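Local atomic coordinates of fibrillarin-like rRNA/tRNA 2'-O-methyltransferase (Aeropyrum pernix, PDB entry 4DF3), a protein that probably transfers methyl groups from S-adenosylmethionine to ribose 2'-hydroxyls of rRNA and tRNA, at sites chosen by a guide RNA. Residues A[59-64]-A[152-157]. The protein carries 2 engineered substitutions. Residues are numbered along the deposited sequence; the frame is centred on the assembly and turned at random.
Sequences RSKLAA and YADVAQ. With SAM (S-adenosylmethionine), chain C.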
ATOM      1  N   ARG A  59       5.256  -1.743  10.237  1.00 13.59           N
ATOM      2  CA  ARG A  59       4.117  -0.787  10.320  1.00 13.73           C
ATOM      3  C   ARG A  59       3.356  -0.632   8.982  1.00 14.80           C
ATOM      4  O   ARG A  59       2.296   0.076   8.914  1.00 17.59           O
ATOM      5  CB  ARG A  59       4.641   0.585  10.671  1.00 14.74           C
ATOM      6  CG  ARG A  59       5.393   0.690  11.999  1.00 21.03           C
ATOM      7  CD  ARG A  59       4.455   0.570  13.268  1.00 31.41           C
ATOM      8  NE  ARG A  59       3.242   1.400  13.171  1.00 36.99           N
ATOM      9  CZ  ARG A  59       3.172   2.736  13.316  1.00 41.61           C
ATOM     10  NH1 ARG A  59       4.250   3.472  13.617  1.00 39.47           N
ATOM     11  NH2 ARG A  59       1.989   3.347  13.149  1.00 41.09           N
ATOM     12  N   SER A  60       3.883  -1.288   7.952  1.00 10.61           N
ATOM     13  CA  SER A  60       3.214  -1.176   6.629  1.00  9.42           C
ATOM     14  C   SER A  60       3.201  -2.466   5.895  1.00  9.20           C
ATOM     15  O   SER A  60       4.306  -3.027   5.514  1.00 10.65           O
ATOM     16  CB  SER A  60       3.943  -0.101   5.778  1.00 11.65           C
ATOM     17  OG  SER A  60       3.469  -0.100   4.402  1.00 11.40           O
ATOM     18  N   LYS A  61       1.977  -2.925   5.591  1.00  8.84           N
ATOM     19  CA  LYS A  61       1.901  -4.249   4.951  1.00 10.48           C
ATOM     20  C   LYS A  61       2.519  -4.344   3.556  1.00  9.59           C
ATOM     21  O   LYS A  61       3.053  -5.432   3.142  1.00  8.58           O
ATOM     22  CB  LYS A  61       0.448  -4.718   4.931  1.00  9.27           C
ATOM     23  CG  LYS A  61      -0.106  -5.102   6.339  1.00 12.30           C
ATOM     24  CD  LYS A  61      -1.555  -5.583   6.152  1.00 11.12           C
ATOM     25  CE  LYS A  61      -2.433  -5.538   7.418  1.00 18.15           C
ATOM     26  NZ  LYS A  61      -2.879  -4.146   7.743  1.00 14.04           N
ATOM     27  N   LEU A  62       2.500  -3.219   2.825  1.00 10.27           N
ATOM     28  CA  LEU A  62       3.126  -3.263   1.478  1.00  9.42           C
ATOM     29  C   LEU A  62       4.620  -3.395   1.518  1.00  9.13           C
ATOM     30  O   LEU A  62       5.232  -4.126   0.711  1.00  8.84           O
ATOM     31  CB  LEU A  62       2.753  -1.979   0.674  1.00  9.97           C
ATOM     32  CG  LEU A  62       3.335  -1.806  -0.768  1.00  6.27           C
ATOM     33  CD1 LEU A  62       3.070  -3.121  -1.531  1.00  9.05           C
ATOM     34  CD2 LEU A  62       2.692  -0.525  -1.402  1.00  8.73           C
ATOM     35  N   ALA A  63       5.280  -2.693   2.455  1.00  8.83           N
ATOM     36  CA  ALA A  63       6.722  -2.830   2.638  1.00  8.85           C
ATOM     37  C   ALA A  63       6.980  -4.274   3.082  1.00 10.73           C
ATOM     38  O   ALA A  63       7.918  -4.896   2.594  1.00 10.63           O
ATOM     39  CB  ALA A  63       7.197  -1.890   3.795  1.00  9.77           C
ATOM     40  N   ALA A  64       6.157  -4.794   4.024  1.00  9.29           N
ATOM     41  CA  ALA A  64       6.296  -6.240   4.385  1.00 10.57           C
ATOM     42  C   ALA A  64       6.212  -7.180   3.180  1.00 10.79           C
ATOM     43  O   ALA A  64       7.045  -8.147   3.016  1.00  9.54           O
ATOM     44  CB  ALA A  64       5.274  -6.625   5.497  1.00 10.72           C
ATOM     45  N   TYR A 152      -5.584  -0.676  -4.058  1.00  8.77           N
ATOM     46  CA  TYR A 152      -4.953  -1.261  -2.929  1.00  8.68           C
ATOM     47  C   TYR A 152      -6.027  -1.329  -1.824  1.00  9.73           C
ATOM     48  O   TYR A 152      -6.704  -0.323  -1.543  1.00 12.44           O
ATOM     49  CB  TYR A 152      -3.830  -0.313  -2.464  1.00  8.41           C
ATOM     50  CG  TYR A 152      -3.033  -0.906  -1.291  1.00 10.24           C
ATOM     51  CD1 TYR A 152      -1.889  -1.678  -1.514  1.00  9.76           C
ATOM     52  CD2 TYR A 152      -3.447  -0.670   0.056  1.00 11.19           C
ATOM     53  CE1 TYR A 152      -1.168  -2.209  -0.405  1.00  9.08           C
ATOM     54  CE2 TYR A 152      -2.715  -1.215   1.183  1.00 12.24           C
ATOM     55  CZ  TYR A 152      -1.586  -2.000   0.886  1.00  9.46           C
ATOM     56  OH  TYR A 152      -0.843  -2.487   1.933  1.00 12.29           O
ATOM     57  N   ALA A 153      -6.167  -2.500  -1.200  1.00  9.68           N
ATOM     58  CA  ALA A 153      -7.305  -2.711  -0.270  1.00 10.29           C
ATOM     59  C   ALA A 153      -6.785  -3.282   1.015  1.00 11.54           C
ATOM     60  O   ALA A 153      -6.148  -4.329   1.009  1.00 11.94           O
ATOM     61  CB  ALA A 153      -8.380  -3.623  -0.886  1.00 11.01           C
ATOM     62  N   ASP A 154      -7.089  -2.604   2.116  1.00 12.37           N
ATOM     63  CA  ASP A 154      -6.783  -3.109   3.444  1.00 13.37           C
ATOM     64  C   ASP A 154      -7.852  -2.612   4.409  1.00 15.09           C
ATOM     65  O   ASP A 154      -7.567  -1.764   5.233  1.00 16.15           O
ATOM     66  CB  ASP A 154      -5.393  -2.623   3.886  1.00 11.60           C
ATOM     67  CG  ASP A 154      -4.927  -3.264   5.223  1.00 12.52           C
ATOM     68  OD1 ASP A 154      -3.910  -2.783   5.777  1.00 16.27           O
ATOM     69  OD2 ASP A 154      -5.607  -4.195   5.747  1.00 16.53           O
ATOM     70  N   VAL A 155      -9.091  -3.065   4.251  1.00 15.32           N
ATOM     71  CA  VAL A 155     -10.171  -2.523   5.160  1.00 18.05           C
ATOM     72  C   VAL A 155     -10.419  -3.362   6.442  1.00 20.43           C
ATOM     73  O   VAL A 155     -11.197  -2.935   7.350  1.00 20.68           O
ATOM     74  CB  VAL A 155     -11.487  -2.263   4.456  1.00 17.56           C
ATOM     75  CG1 VAL A 155     -11.297  -1.102   3.400  1.00 16.44           C
ATOM     76  CG2 VAL A 155     -12.074  -3.579   3.832  1.00 20.30           C
ATOM     77  N   ALA A 156      -9.738  -4.499   6.529  1.00 22.08           N
ATOM     78  CA  ALA A 156      -9.836  -5.377   7.723  1.00 25.89           C
ATOM     79  C   ALA A 156     -11.307  -5.738   7.990  1.00 28.07           C
ATOM     80  O   ALA A 156     -11.820  -5.564   9.107  1.00 30.57           O
ATOM     81  CB  ALA A 156      -9.204  -4.706   8.969  1.00 26.62           C
ATOM     82  N   GLN A 157     -11.987  -6.189   6.945  1.00 28.82           N
ATOM     83  CA  GLN A 157     -13.396  -6.603   7.026  1.00 29.63           C
ATOM     84  C   GLN A 157     -13.479  -7.945   6.315  1.00 29.68           C
ATOM     85  O   GLN A 157     -12.747  -8.165   5.343  1.00 29.13           O
ATOM     86  CB  GLN A 157     -14.302  -5.631   6.305  1.00 29.92           C
ATOM     87  CG  GLN A 157     -14.330  -4.212   6.876  1.00 32.82           C
ATOM     88  CD  GLN A 157     -15.159  -4.071   8.178  1.00 37.34           C
ATOM     89  OE1 GLN A 157     -15.538  -5.069   8.820  1.00 38.08           O
ATOM     90  NE2 GLN A 157     -15.440  -2.828   8.559  1.00 37.32           N
TER
HETATM   91  N   SAM C 301      -3.936   0.521   5.070  1.00 16.17           N
HETATM   92  CA  SAM C 301      -3.526   1.136   6.365  1.00 17.62           C
HETATM   93  C   SAM C 301      -1.995   1.167   6.379  1.00 19.62           C
HETATM   94  O   SAM C 301      -1.331   0.281   5.799  1.00 19.51           O
HETATM   95  OXT SAM C 301      -1.415   2.077   6.962  1.00 20.72           O
HETATM   96  CB  SAM C 301      -4.030   0.325   7.609  1.00 18.32           C
HETATM   97  CG  SAM C 301      -5.522   0.134   7.399  1.00 19.69           C
HETATM   98  SD  SAM C 301      -6.492  -0.273   8.878  1.00 20.99           S
HETATM   99  CE  SAM C 301      -5.972  -2.007   8.841  1.00 14.88           C
HETATM  100  C5' SAM C 301      -8.170  -0.452   8.169  1.00 18.92           C
HETATM  101  C4' SAM C 301      -8.925   0.873   8.035  1.00 20.71           C
HETATM  102  O4' SAM C 301     -10.059   0.778   7.175  1.00 17.66           O
HETATM  103  C3' SAM C 301      -9.481   1.477   9.317  1.00 17.22           C
HETATM  104  O3' SAM C 301      -8.889   2.777   9.405  1.00 15.55           O
HETATM  105  C2' SAM C 301     -11.013   1.434   9.203  1.00 16.98           C
HETATM  106  O2' SAM C 301     -11.629   2.559   9.787  1.00 18.39           O
HETATM  107  C1' SAM C 301     -11.222   1.447   7.694  1.00 16.99           C
HETATM  108  N9  SAM C 301     -12.393   0.684   7.219  1.00 18.41           N
HETATM  109  C8  SAM C 301     -12.946  -0.517   7.677  1.00 19.72           C
HETATM  110  N7  SAM C 301     -14.050  -0.816   6.888  1.00 21.36           N
HETATM  111  C5  SAM C 301     -14.202   0.153   5.973  1.00 17.49           C
HETATM  112  C6  SAM C 301     -15.114   0.324   4.944  1.00 21.48           C
HETATM  113  N6  SAM C 301     -16.163  -0.544   4.672  1.00 18.03           N
HETATM  114  N1  SAM C 301     -14.863   1.471   4.205  1.00 18.35           N
HETATM  115  C2  SAM C 301     -13.876   2.428   4.361  1.00 21.58           C
HETATM  116  N3  SAM C 301     -12.976   2.225   5.393  1.00 17.70           N
HETATM  117  C4  SAM C 301     -13.180   1.128   6.170  1.00 18.73           C
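Lys61 and Leu62, in the first turn of helix 61-67, face Tyr152, near the C-terminal end of strand 148-153, and Asp154 just after it; the nearest CA atoms, of Lys61 and Asp154, are 8.9 Å apart, so side chains must span the gap. Lys61 does so with a chain extended as far as CE and then bent (chi4 76°), which brings NZ to 2.6 Å from Asp154 OD1. This salt bridge uses the syn lone pair of OD1, and the two side chains meet at about a right angle. The same oxygen takes a weak hydrogen bond from the amino N of S-adenosylmethionine, at 3.4 Å. With CG anti to the backbone N (chi1 -177°), Tyr152 sets its hydroxyl near the start of that helix, OH lying 3.8 Å from Leu62 CB; the ligand's amino N lies off the ring edge, near the ring plane. Farther along, Gln157 NE2 donates a nearly straight bond (165°) to adenine N7, 3.0 Å away. Lys61 NZ also lies 3.9 Å from the methyl carbon CE of the ligand. A cofactor bound across the loops at the C-terminal ends of the parallel strands is characteristic of Rossmann-like methyltransferases, and here the helix 61-67 lysine joins that site beside the methyl donor.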